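Local coordinates for p1 (Rice yellow mottle virus, PDB 6TY0), which suppresses RNA silencing in the host and takes part in virus spread, this chain being its N-terminal part with a four-cysteine zinc finger, at residues 30-36 against 69-73; 35-41 against 88-93; 48-54 against 78-84; 57-63 against 83-88. All blocks are in the same frame, centred on the assembly; numbering follows the deposited sequence.

Interaction 1 (30-36 against 69-73)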
# COMPACT_ATOMS: atom_id res chain seq x y z
N VAL A 30 -1.80 -7.43 0.23
CA VAL A 30 -1.52 -6.00 0.35
C VAL A 30 -0.09 -5.81 -0.08
O VAL A 30 0.63 -6.80 -0.35
CB VAL A 30 -1.74 -5.44 1.79
CG1 VAL A 30 -3.16 -5.66 2.23
CG2 VAL A 30 -0.82 -6.08 2.81
N TRP A 31 0.31 -4.54 -0.15
CA TRP A 31 1.65 -4.15 -0.55
C TRP A 31 2.34 -3.28 0.49
O TRP A 31 1.70 -2.51 1.23
CB TRP A 31 1.57 -3.33 -1.83
CG TRP A 31 0.81 -4.05 -2.93
CD1 TRP A 31 -0.56 -4.03 -3.16
CD2 TRP A 31 1.37 -4.89 -3.94
NE1 TRP A 31 -0.87 -4.80 -4.24
CE2 TRP A 31 0.28 -5.35 -4.74
CE3 TRP A 31 2.68 -5.31 -4.25
CZ2 TRP A 31 0.46 -6.21 -5.82
CZ3 TRP A 31 2.87 -6.18 -5.35
CH2 TRP A 31 1.75 -6.62 -6.12
N HIS A 32 3.65 -3.39 0.53
CA HIS A 32 4.44 -2.53 1.37
C HIS A 32 5.77 -2.18 0.71
O HIS A 32 6.20 -2.83 -0.23
CB HIS A 32 4.65 -3.21 2.72
CG HIS A 32 5.50 -4.43 2.67
ND1 HIS A 32 6.88 -4.37 2.53
CD2 HIS A 32 5.19 -5.73 2.83
CE1 HIS A 32 7.37 -5.60 2.62
NE2 HIS A 32 6.37 -6.44 2.77
N SER A 33 6.41 -1.16 1.24
CA SER A 33 7.65 -0.62 0.73
C SER A 33 8.83 -1.34 1.29
O SER A 33 8.72 -2.28 2.10
CB SER A 33 7.72 0.88 1.08
OG SER A 33 7.98 1.05 2.46
N GLN A 34 9.99 -0.85 0.87
CA GLN A 34 11.28 -1.42 1.26
C GLN A 34 11.54 -1.33 2.76
O GLN A 34 12.24 -2.17 3.31
CB GLN A 34 12.40 -0.68 0.49
CG GLN A 34 12.36 -0.89 -1.03
CD GLN A 34 11.29 -0.11 -1.83
OE1 GLN A 34 10.54 0.76 -1.33
NE2 GLN A 34 11.22 -0.46 -3.12
N THR A 35 10.98 -0.31 3.40
CA THR A 35 11.09 -0.16 4.84
C THR A 35 10.79 -1.47 5.59
O THR A 35 11.44 -1.78 6.59
CB THR A 35 10.25 1.03 5.31
OG1 THR A 35 10.72 2.18 4.62
CG2 THR A 35 10.33 1.28 6.82
N TRP A 36 9.88 -2.28 5.06
CA TRP A 36 9.36 -3.45 5.78
C TRP A 36 9.79 -4.78 5.18
O TRP A 36 9.25 -5.84 5.54
CB TRP A 36 7.83 -3.34 5.85
CG TRP A 36 7.41 -2.02 6.33
CD1 TRP A 36 6.90 -1.02 5.59
CD2 TRP A 36 7.57 -1.51 7.65
NE1 TRP A 36 6.67 0.06 6.36
CE2 TRP A 36 7.08 -0.20 7.64
CE3 TRP A 36 8.06 -2.04 8.85
CZ2 TRP A 36 7.06 0.60 8.77
CZ3 TRP A 36 8.04 -1.24 9.97
CH2 TRP A 36 7.55 0.06 9.92
N ALA A 69 8.74 4.79 12.54
CA ALA A 69 8.27 4.42 11.22
C ALA A 69 7.00 3.55 11.37
O ALA A 69 6.96 2.66 12.22
CB ALA A 69 9.33 3.66 10.51
N HIS A 70 6.00 3.80 10.56
CA HIS A 70 4.78 3.02 10.62
C HIS A 70 4.05 3.07 9.28
O HIS A 70 4.29 3.96 8.47
CB HIS A 70 3.90 3.55 11.75
CG HIS A 70 3.42 4.93 11.53
ND1 HIS A 70 4.19 6.05 11.79
CD2 HIS A 70 2.23 5.40 11.05
CE1 HIS A 70 3.50 7.13 11.48
NE2 HIS A 70 2.31 6.76 11.02
N TYR A 71 3.13 2.12 9.08
CA TYR A 71 2.38 2.03 7.82
C TYR A 71 1.13 1.19 8.11
O TYR A 71 1.17 0.24 8.87
CB TYR A 71 3.26 1.40 6.72
CG TYR A 71 2.55 1.10 5.44
CD1 TYR A 71 2.02 2.11 4.69
CD2 TYR A 71 2.43 -0.20 4.97
CE1 TYR A 71 1.34 1.85 3.52
CE2 TYR A 71 1.77 -0.48 3.78
CZ TYR A 71 1.26 0.55 3.06
OH TYR A 71 0.58 0.29 1.95
N TYR A 72 0.01 1.59 7.52
CA TYR A 72 -1.28 0.94 7.69
C TYR A 72 -1.89 0.78 6.30
O TYR A 72 -1.93 1.74 5.47
CB TYR A 72 -2.20 1.80 8.61
CG TYR A 72 -3.61 1.27 8.73
CD1 TYR A 72 -4.58 1.60 7.77
CD2 TYR A 72 -3.97 0.40 9.76
CE1 TYR A 72 -5.85 1.09 7.85
CE2 TYR A 72 -5.27 -0.12 9.85
CZ TYR A 72 -6.20 0.23 8.91
OH TYR A 72 -7.49 -0.29 8.95
N THR A 73 -2.30 -0.44 5.99
CA THR A 73 -3.14 -0.71 4.82
C THR A 73 -4.26 -1.65 5.19
O THR A 73 -4.24 -2.36 6.23
CB THR A 73 -2.52 -1.55 3.70
OG1 THR A 73 -1.33 -2.24 4.12
CG2 THR A 73 -2.38 -0.76 2.54
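Apolar contact carries most of this pairing, and Trp36 supplies the largest share. Its indole lies along the start of 69-73: CH2 is 4.1 Å from Ala69 CB and 3.5 Å from Ala69 O, which sits near the plane at the ring edge; CZ2 comes within 3.8 Å of His70 CA, and CE2 within 4.2 Å of Tyr71 CB. Farther along, Tyr71 CE2 packs on His32 CB at 4.1 Å. Strands 30-32 and 70-73 run nearly antiparallel, at 162°, but their axes stay 8.4 Å apart. That is too wide for backbone pairing: they belong to two different sheets, one facing the other, with side chains filling the gap.

Polar contact concentrates on the Tyr71 hydroxyl. Trp31 O lies at the edge of the tyrosine ring, near its plane, and approaches Tyr71 OH to 3.1 Å; the same hydroxyl hydrogen-bonds to Tyr71 OH of the second subunit. Trp31 stacks on Trp31 of that subunit too, so this end of the sheets lies at the dimer interface. Thr73 OG1, 4.0 Å from Val30 CB, is buried with no polar partner. Within 30-36, His32 ND1 donates to Ser33 O (2.8 Å), and Trp36 N to the same carbonyl (3.2 Å), which holds the turn that brings the indole back over 69-71.

The chemistry implies a sheet-to-sheet junction held by aromatic packing, with its main polar group turned to the subunit partner and Trp36 reaching toward the zinc finger.

Interaction 2 (35-41 against 88-93). With ZN (zinc ion), chain C.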
# COMPACT_ATOMS: atom_id res chain seq x y z
N THR A 35 10.98 -0.31 3.40
CA THR A 35 11.09 -0.16 4.84
C THR A 35 10.79 -1.47 5.59
O THR A 35 11.44 -1.78 6.59
CB THR A 35 10.25 1.03 5.31
OG1 THR A 35 10.72 2.18 4.62
CG2 THR A 35 10.33 1.28 6.82
N TRP A 36 9.88 -2.28 5.06
CA TRP A 36 9.36 -3.45 5.78
C TRP A 36 9.79 -4.78 5.18
O TRP A 36 9.25 -5.84 5.54
CB TRP A 36 7.83 -3.34 5.85
CG TRP A 36 7.41 -2.02 6.33
CD1 TRP A 36 6.90 -1.02 5.59
CD2 TRP A 36 7.57 -1.51 7.65
NE1 TRP A 36 6.67 0.06 6.36
CE2 TRP A 36 7.08 -0.20 7.64
CE3 TRP A 36 8.06 -2.04 8.85
CZ2 TRP A 36 7.06 0.60 8.77
CZ3 TRP A 36 8.04 -1.24 9.97
CH2 TRP A 36 7.55 0.06 9.92
N ASP A 37 10.78 -4.73 4.27
CA ASP A 37 11.48 -5.93 3.79
C ASP A 37 12.49 -6.44 4.82
O ASP A 37 13.70 -6.21 4.69
CB ASP A 37 12.23 -5.62 2.49
CG ASP A 37 11.29 -5.40 1.31
OD1 ASP A 37 10.22 -6.04 1.27
OD2 ASP A 37 11.63 -4.57 0.43
N VAL A 38 11.99 -7.10 5.85
CA VAL A 38 12.81 -7.64 6.92
C VAL A 38 12.29 -9.03 7.23
O VAL A 38 11.13 -9.31 6.89
CB VAL A 38 12.75 -6.74 8.18
CG1 VAL A 38 13.37 -5.40 7.90
CG2 VAL A 38 11.32 -6.58 8.68
N ASP A 39 13.11 -9.89 7.85
CA ASP A 39 12.80 -11.33 8.01
C ASP A 39 11.51 -11.60 8.77
O ASP A 39 10.81 -12.55 8.46
CB ASP A 39 13.92 -12.08 8.76
CG ASP A 39 15.10 -12.45 7.88
OD1 ASP A 39 15.39 -11.73 6.89
OD2 ASP A 39 15.74 -13.47 8.17
N SER A 40 11.21 -10.78 9.77
CA SER A 40 10.07 -11.01 10.66
C SER A 40 8.71 -10.64 10.03
O SER A 40 7.68 -10.88 10.64
CB SER A 40 10.26 -10.25 11.97
OG SER A 40 10.71 -8.92 11.70
N VAL A 41 8.70 -10.04 8.84
CA VAL A 41 7.46 -9.78 8.11
C VAL A 41 7.21 -10.93 7.15
O VAL A 41 7.89 -11.06 6.16
CB VAL A 41 7.56 -8.43 7.38
CG1 VAL A 41 6.43 -8.20 6.40
CG2 VAL A 41 7.56 -7.32 8.41
N PHE A 88 2.55 -6.06 12.50
CA PHE A 88 3.98 -6.32 12.40
C PHE A 88 4.67 -5.25 13.20
O PHE A 88 4.87 -4.13 12.72
CB PHE A 88 4.43 -6.29 10.94
CG PHE A 88 3.94 -7.45 10.16
CD1 PHE A 88 4.39 -8.73 10.46
CD2 PHE A 88 3.01 -7.30 9.17
CE1 PHE A 88 3.91 -9.83 9.76
CE2 PHE A 88 2.50 -8.39 8.47
CZ PHE A 88 2.97 -9.66 8.76
N ASP A 89 4.97 -5.59 14.45
CA ASP A 89 5.79 -4.76 15.34
C ASP A 89 7.21 -5.28 15.25
O ASP A 89 7.55 -6.26 15.88
CB ASP A 89 5.26 -4.81 16.78
CG ASP A 89 3.83 -4.26 16.88
OD1 ASP A 89 3.60 -3.14 16.42
OD2 ASP A 89 2.95 -4.97 17.36
N VAL A 90 8.03 -4.62 14.43
CA VAL A 90 9.30 -5.19 14.04
C VAL A 90 10.36 -4.11 14.04
O VAL A 90 10.06 -2.97 14.29
CB VAL A 90 9.19 -5.80 12.62
CG1 VAL A 90 8.14 -6.89 12.60
CG2 VAL A 90 8.89 -4.72 11.59
N VAL A 91 11.60 -4.50 13.80
CA VAL A 91 12.69 -3.55 13.61
C VAL A 91 12.75 -3.30 12.11
O VAL A 91 12.91 -4.25 11.33
CB VAL A 91 14.04 -4.07 14.16
CG1 VAL A 91 15.15 -3.08 13.90
CG2 VAL A 91 13.92 -4.39 15.65
N CYS A 92 12.62 -2.05 11.72
CA CYS A 92 12.49 -1.70 10.29
C CYS A 92 13.87 -1.81 9.60
O CYS A 92 14.89 -2.02 10.28
CB CYS A 92 11.91 -0.30 10.12
SG CYS A 92 13.15 1.04 10.31
N ALA A 93 13.88 -1.74 8.27
CA ALA A 93 15.13 -1.88 7.51
C ALA A 93 16.20 -0.83 7.84
O ALA A 93 17.36 -1.07 7.70
CB ALA A 93 14.85 -1.91 5.99
ZN ZN C . 12.98 1.93 12.53
O HOH W 1 12.08 -7.25 13.82
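Val90 is the central bump of 88-93. Its CG2 fits between Trp36 and Val38, 3.9 Å from Trp36 CE3 at the ring edge and 4.2 Å from Val38 CG2, while Val90 CG1 reaches 3.4 Å from Ser40 OG and 4.3 Å from Val41 CG2. The loop 35-41 thus curls round one valine. Its type I turn from Val38 to Val41, closed by Val41 N to Val38 O (3.2 Å), sets Val38, Ser40 and Val41 about that side chain.

At one end Val41 sits on Phe88: Val41 CG1 lies 4.3 Å from the ring centroid and almost exactly on its normal, a CH-pi contact. At the other end Val38 CG1 settles against the backbone of 91-93, 3.6 Å from Val91 O and 3.7 Å from Ala93 N, and Ala93 CB is 4.2 Å away. Cys92 CB fills the space between Thr35 CG2 and Trp36 CZ3, both at 4.0 Å.

Two polar ties hold this fit. Ala93 N donates to Thr35 O (3.0 Å, 163°), and a water joins Ser40 OG (3.0 Å) to Val91 N (2.8 Å).

With its CB packed there, Cys92 directs SG to the zinc ion at 2.4 Å, alongside Cys64, Cys67 and Cys95. Strand 86-90 leads straight into the second of two CxxC pairs, an arrangement typical of a four-cysteine zinc finger, here buttressed by the 35-41 loop.

Interaction 3 (48-54 against 78-84)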
# COMPACT_ATOMS: atom_id res chain seq x y z
N ALA A 48 -10.95 -16.65 10.29
CA ALA A 48 -12.02 -15.71 10.49
C ALA A 48 -13.36 -16.38 10.25
O ALA A 48 -13.43 -17.53 9.78
CB ALA A 48 -11.86 -14.54 9.53
N ASP A 49 -14.43 -15.63 10.50
CA ASP A 49 -15.79 -16.17 10.44
C ASP A 49 -16.38 -16.08 9.04
O ASP A 49 -16.69 -14.99 8.57
CB ASP A 49 -16.72 -15.40 11.36
CG ASP A 49 -16.48 -15.70 12.84
OD1 ASP A 49 -16.11 -16.85 13.20
OD2 ASP A 49 -16.64 -14.75 13.62
N PHE A 50 -16.58 -17.24 8.42
CA PHE A 50 -17.25 -17.28 7.13
C PHE A 50 -18.66 -16.74 7.31
O PHE A 50 -19.34 -17.05 8.26
CB PHE A 50 -17.27 -18.67 6.54
CG PHE A 50 -18.09 -18.76 5.28
CD1 PHE A 50 -17.57 -18.33 4.06
CD2 PHE A 50 -19.39 -19.25 5.31
CE1 PHE A 50 -18.31 -18.36 2.91
CE2 PHE A 50 -20.14 -19.30 4.14
CZ PHE A 50 -19.60 -18.86 2.94
N ASN A 51 -19.09 -15.91 6.40
CA ASN A 51 -20.44 -15.43 6.42
C ASN A 51 -20.88 -15.12 5.01
O ASN A 51 -20.23 -14.31 4.34
CB ASN A 51 -20.53 -14.17 7.25
CG ASN A 51 -21.95 -13.68 7.37
OD1 ASN A 51 -22.66 -13.50 6.39
ND2 ASN A 51 -22.38 -13.47 8.59
N PRO A 52 -21.99 -15.72 4.54
CA PRO A 52 -22.31 -15.66 3.11
C PRO A 52 -22.79 -14.34 2.59
O PRO A 52 -22.85 -14.18 1.39
CB PRO A 52 -23.40 -16.71 2.92
CG PRO A 52 -23.92 -16.99 4.29
CD PRO A 52 -22.76 -16.77 5.22
N GLU A 53 -23.15 -13.42 3.47
CA GLU A 53 -23.69 -12.11 3.09
C GLU A 53 -22.84 -10.90 3.46
O GLU A 53 -23.28 -9.78 3.20
CB GLU A 53 -25.02 -11.84 3.81
CG GLU A 53 -26.08 -12.89 3.65
CD GLU A 53 -26.23 -13.35 2.22
OE1 GLU A 53 -26.21 -12.52 1.26
OE2 GLU A 53 -26.37 -14.57 2.10
N LYS A 54 -21.67 -11.10 4.05
CA LYS A 54 -20.81 -9.97 4.47
C LYS A 54 -19.53 -9.83 3.64
O LYS A 54 -19.10 -10.75 2.93
CB LYS A 54 -20.41 -10.16 5.93
CG LYS A 54 -21.58 -10.54 6.82
CD LYS A 54 -22.50 -9.37 7.08
CE LYS A 54 -21.80 -8.34 7.94
NZ LYS A 54 -22.77 -7.38 8.51
N LYS A 78 -14.39 -10.70 0.65
CA LYS A 78 -15.75 -11.18 0.54
C LYS A 78 -15.96 -12.40 1.38
O LYS A 78 -15.15 -13.31 1.37
CB LYS A 78 -16.04 -11.54 -0.92
CG LYS A 78 -16.17 -10.33 -1.79
CD LYS A 78 -16.53 -10.74 -3.20
CE LYS A 78 -16.86 -9.50 -4.00
NZ LYS A 78 -16.97 -9.84 -5.44
N TYR A 79 -17.09 -12.43 2.07
CA TYR A 79 -17.59 -13.58 2.85
C TYR A 79 -16.84 -13.98 4.08
O TYR A 79 -17.00 -15.12 4.56
CB TYR A 79 -17.77 -14.83 1.96
CG TYR A 79 -18.22 -14.51 0.55
CD1 TYR A 79 -19.39 -13.80 0.28
CD2 TYR A 79 -17.42 -14.88 -0.52
CE1 TYR A 79 -19.76 -13.51 -1.05
CE2 TYR A 79 -17.77 -14.62 -1.82
CZ TYR A 79 -18.93 -13.93 -2.08
OH TYR A 79 -19.15 -13.69 -3.41
N PHE A 80 -15.94 -13.13 4.54
CA PHE A 80 -15.27 -13.38 5.80
C PHE A 80 -15.40 -12.11 6.63
O PHE A 80 -15.35 -10.97 6.11
CB PHE A 80 -13.82 -13.79 5.63
CG PHE A 80 -13.63 -15.20 5.25
CD1 PHE A 80 -13.73 -16.19 6.18
CD2 PHE A 80 -13.39 -15.54 3.94
CE1 PHE A 80 -13.55 -17.51 5.84
CE2 PHE A 80 -13.22 -16.87 3.57
CZ PHE A 80 -13.29 -17.85 4.52
N THR A 81 -15.57 -12.32 7.92
CA THR A 81 -15.84 -11.22 8.80
C THR A 81 -15.11 -11.43 10.15
O THR A 81 -14.60 -12.53 10.42
CB THR A 81 -17.39 -11.05 8.87
OG1 THR A 81 -17.69 -9.69 9.16
CG2 THR A 81 -18.03 -11.99 9.90
N ASN A 82 -15.01 -10.39 10.98
CA ASN A 82 -14.20 -10.48 12.22
C ASN A 82 -12.80 -10.98 11.96
O ASN A 82 -12.29 -11.87 12.64
CB ASN A 82 -14.82 -11.42 13.25
CG ASN A 82 -16.23 -11.03 13.59
OD1 ASN A 82 -16.55 -9.85 13.71
ND2 ASN A 82 -17.11 -12.04 13.69
N ILE A 83 -12.17 -10.42 10.92
CA ILE A 83 -10.87 -10.90 10.53
C ILE A 83 -9.84 -10.34 11.55
O ILE A 83 -9.79 -9.15 11.78
CB ILE A 83 -10.54 -10.44 9.09
CG1 ILE A 83 -11.64 -10.93 8.10
CG2 ILE A 83 -9.18 -11.01 8.68
CD1 ILE A 83 -11.51 -10.36 6.68
N PRO A 84 -9.03 -11.21 12.16
CA PRO A 84 -8.10 -10.65 13.14
C PRO A 84 -7.17 -9.57 12.50
O PRO A 84 -6.68 -9.76 11.39
CB PRO A 84 -7.28 -11.85 13.61
CG PRO A 84 -8.07 -13.08 13.21
CD PRO A 84 -8.87 -12.67 12.00
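This is a short antiparallel ladder at the edge of the four-stranded sheet, where 80-81 pairs with the end of strand 45-51, and both segments turn a corner beside it.

Lys78 leads in at the surface. Tyr79, with phi at +68°, takes the corner: Tyr79 N donates to Lys54 O (2.8 Å) and Tyr79 O accepts from Asn51 N (2.9 Å), so one residue spans the type I turn 51-54. An Asx turn, Glu53 N to Asn51 OD1 (3.0 Å), overlaps the start of that turn. Tyr79 CB packs on Phe50 CE1 at 3.7 Å.

Phe80 faces Phe50 as a non-hydrogen-bonded pair, CA atoms 4.6 Å apart, and the edge of Phe50 points at the face of Phe80 in a T-shaped stack, centroids 5.9 Å apart and planes at 77°. Helix 15-21 packs against Phe50 through Ala18 and Val21. Thr81 forms the hydrogen-bonded pair with Asp49, through Asp49 N to Thr81 O (3.1 Å) and Thr81 N to Asp49 O (3.0 Å); Asn51 CB also lies 4.2 Å from Thr81 CG2.

Asn82, again with positive phi, ends the ladder, and beyond it Ile83 CG1 and Pro84 CD touch Ala48 CB at 3.9 and 4.3 Å. Asp49 serves two partners: OD1 binds Thr11, while OD2 accepts a hydrogen bond from Asn82 ND2 at 2.8 Å.

Interaction 4 (57-63 against 83-88)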
# COMPACT_ATOMS: atom_id res chain seq x y z
N TRP A 57 -13.13 -6.33 6.34
CA TRP A 57 -11.82 -5.73 6.13
C TRP A 57 -10.75 -6.54 6.85
O TRP A 57 -10.95 -7.05 7.96
CB TRP A 57 -11.77 -4.33 6.71
CG TRP A 57 -12.52 -3.29 5.96
CD1 TRP A 57 -13.73 -2.73 6.31
CD2 TRP A 57 -12.08 -2.59 4.77
NE1 TRP A 57 -14.08 -1.74 5.40
CE2 TRP A 57 -13.09 -1.63 4.46
CE3 TRP A 57 -10.96 -2.70 3.94
CZ2 TRP A 57 -12.99 -0.79 3.35
CZ3 TRP A 57 -10.86 -1.84 2.83
CH2 TRP A 57 -11.88 -0.90 2.55
N VAL A 58 -9.65 -6.73 6.16
CA VAL A 58 -8.43 -7.20 6.78
C VAL A 58 -7.55 -5.95 6.88
O VAL A 58 -7.45 -5.17 5.93
CB VAL A 58 -7.75 -8.35 6.02
CG1 VAL A 58 -7.30 -7.96 4.63
CG2 VAL A 58 -6.57 -8.87 6.83
N SER A 59 -7.00 -5.70 8.05
CA SER A 59 -6.09 -4.55 8.20
C SER A 59 -4.71 -5.05 8.54
O SER A 59 -4.53 -6.04 9.29
CB SER A 59 -6.60 -3.61 9.29
OG SER A 59 -6.40 -4.20 10.56
N VAL A 60 -3.71 -4.39 7.99
CA VAL A 60 -2.36 -4.79 8.24
C VAL A 60 -1.60 -3.54 8.61
O VAL A 60 -1.54 -2.60 7.82
CB VAL A 60 -1.74 -5.50 7.03
CG1 VAL A 60 -0.35 -6.05 7.35
CG2 VAL A 60 -2.63 -6.64 6.54
N SER A 61 -1.04 -3.55 9.82
CA SER A 61 -0.28 -2.46 10.37
C SER A 61 1.17 -2.86 10.51
O SER A 61 1.49 -3.94 10.98
CB SER A 61 -0.79 -2.12 11.79
OG SER A 61 -2.19 -1.88 11.72
N PHE A 62 2.04 -1.92 10.19
CA PHE A 62 3.48 -2.08 10.42
C PHE A 62 3.94 -0.95 11.33
O PHE A 62 3.57 0.20 11.14
CB PHE A 62 4.26 -2.00 9.11
CG PHE A 62 3.85 -2.99 8.08
CD1 PHE A 62 2.66 -2.84 7.38
CD2 PHE A 62 4.66 -4.05 7.78
CE1 PHE A 62 2.29 -3.73 6.40
CE2 PHE A 62 4.31 -4.96 6.79
CZ PHE A 62 3.13 -4.80 6.09
N ALA A 63 4.74 -1.28 12.32
CA ALA A 63 5.36 -0.22 13.15
C ALA A 63 6.75 -0.67 13.59
O ALA A 63 6.89 -1.81 14.03
CB ALA A 63 4.50 0.03 14.36
N ILE A 83 -12.17 -10.42 10.92
CA ILE A 83 -10.87 -10.90 10.53
C ILE A 83 -9.84 -10.34 11.55
O ILE A 83 -9.79 -9.15 11.78
CB ILE A 83 -10.54 -10.44 9.09
CG1 ILE A 83 -11.64 -10.93 8.10
CG2 ILE A 83 -9.18 -11.01 8.68
CD1 ILE A 83 -11.51 -10.36 6.68
N PRO A 84 -9.03 -11.21 12.16
CA PRO A 84 -8.10 -10.65 13.14
C PRO A 84 -7.17 -9.57 12.50
O PRO A 84 -6.68 -9.76 11.39
CB PRO A 84 -7.28 -11.85 13.61
CG PRO A 84 -8.07 -13.08 13.21
CD PRO A 84 -8.87 -12.67 12.00
N PRO A 85 -6.99 -8.43 13.18
CA PRO A 85 -6.00 -7.40 12.78
C PRO A 85 -4.62 -8.01 12.71
O PRO A 85 -4.28 -8.84 13.52
CB PRO A 85 -6.04 -6.40 13.94
CG PRO A 85 -7.26 -6.73 14.74
CD PRO A 85 -7.51 -8.19 14.54
N VAL A 86 -3.83 -7.68 11.70
CA VAL A 86 -2.46 -8.19 11.58
C VAL A 86 -1.53 -7.05 11.96
O VAL A 86 -1.68 -5.93 11.48
CB VAL A 86 -2.13 -8.62 10.15
CG1 VAL A 86 -0.68 -9.15 10.05
CG2 VAL A 86 -3.15 -9.65 9.68
N HIS A 87 -0.58 -7.35 12.83
CA HIS A 87 0.35 -6.35 13.38
C HIS A 87 1.75 -6.84 13.19
O HIS A 87 2.08 -7.91 13.64
CB HIS A 87 0.13 -6.20 14.88
CG HIS A 87 -1.13 -5.49 15.20
ND1 HIS A 87 -1.37 -4.21 14.78
CD2 HIS A 87 -2.23 -5.89 15.87
CE1 HIS A 87 -2.57 -3.84 15.17
NE2 HIS A 87 -3.11 -4.83 15.85
N PHE A 88 2.55 -6.06 12.50
CA PHE A 88 3.98 -6.32 12.40
C PHE A 88 4.67 -5.25 13.20
O PHE A 88 4.87 -4.13 12.72
CB PHE A 88 4.43 -6.29 10.94
CG PHE A 88 3.94 -7.45 10.16
CD1 PHE A 88 4.39 -8.73 10.46
CD2 PHE A 88 3.01 -7.30 9.17
CE1 PHE A 88 3.91 -9.83 9.76
CE2 PHE A 88 2.50 -8.39 8.47
CZ PHE A 88 2.97 -9.66 8.76
O HOH W 2 -13.08 -8.44 9.51
O HOH W 3 -8.04 -7.51 10.10
O HOH W 4 -3.89 -4.02 11.69
O HOH W 5 1.64 -2.81 14.15
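Phe62 lays a ring face against Phe88, with Phe62 CE2 3.6 Å from Phe88 CD2. The rings are tilted by 30° and slid apart, centroids 5.2 Å from each other, so they overlap only slightly. Val60 extends the same apolar face: its CG1 meets the edge of Phe88 at CE2 (3.9 Å) and Val86 CG1 at 4.1 Å. Leu4 of strand 2-10 packs on Val60 and Phe88, placing this face against the other sheet.

Underneath, 57-63 and 86-88 run parallel, axes 4.8 Å apart at 15°. The backbone bonds zigzag as a parallel ladder should: Val86 N to Ser59 O (3.0 Å), Ser61 N to Val86 O (3.0 Å), Phe88 N to Ser61 O (2.8 Å) and Ala63 N to Phe88 O (2.9 Å). Ser61 and His87 pair on the opposite face, Ser61 CB lying 3.7 Å from His87 ND1. On the serine side of the paired strands a water binds Ser59 OG (2.8 Å), Ser61 OG (2.7 Å) and Val86 O (2.9 Å).

Before Val86 the two segments separate and water replaces the ladder. One bridges Trp57 O (3.0 Å) and Ile83 N (2.6 Å), and another links Ser59 N and Ile83 O, 2.9 Å to each. Even here Val58 CG2 touches Ile83 CG2 at 3.8 Å.

Chemically, then, the sheet is two-faced: greasy where Val60, Phe62, Val86 and Phe88 line the interior, hydrated where Ser59 and Ser61 look out.

How the interactions relate
All four contacts are partly buried; interaction 4 lies nearest the chain's centre, about 5 Å from its own centre, and supplies the parallel ladder of the three-stranded sheet. Interaction 1 brings in that sheet's third strand, 70-77, which bonds to Phe62 and Val60, but joins it to the other sheet mainly by side chains, with no backbone-to-backbone pairing. Interaction 2 extends strand 86-90 from interaction 4 through their shared Phe88, and shares Thr35 and Trp36 with interaction 1; Trp36 packs on Phe62, so the three meet near the zinc-finger end of the sheet. Interaction 3, about 25 Å from interaction 1 between centres, is also a ladder, but antiparallel and far from the metal.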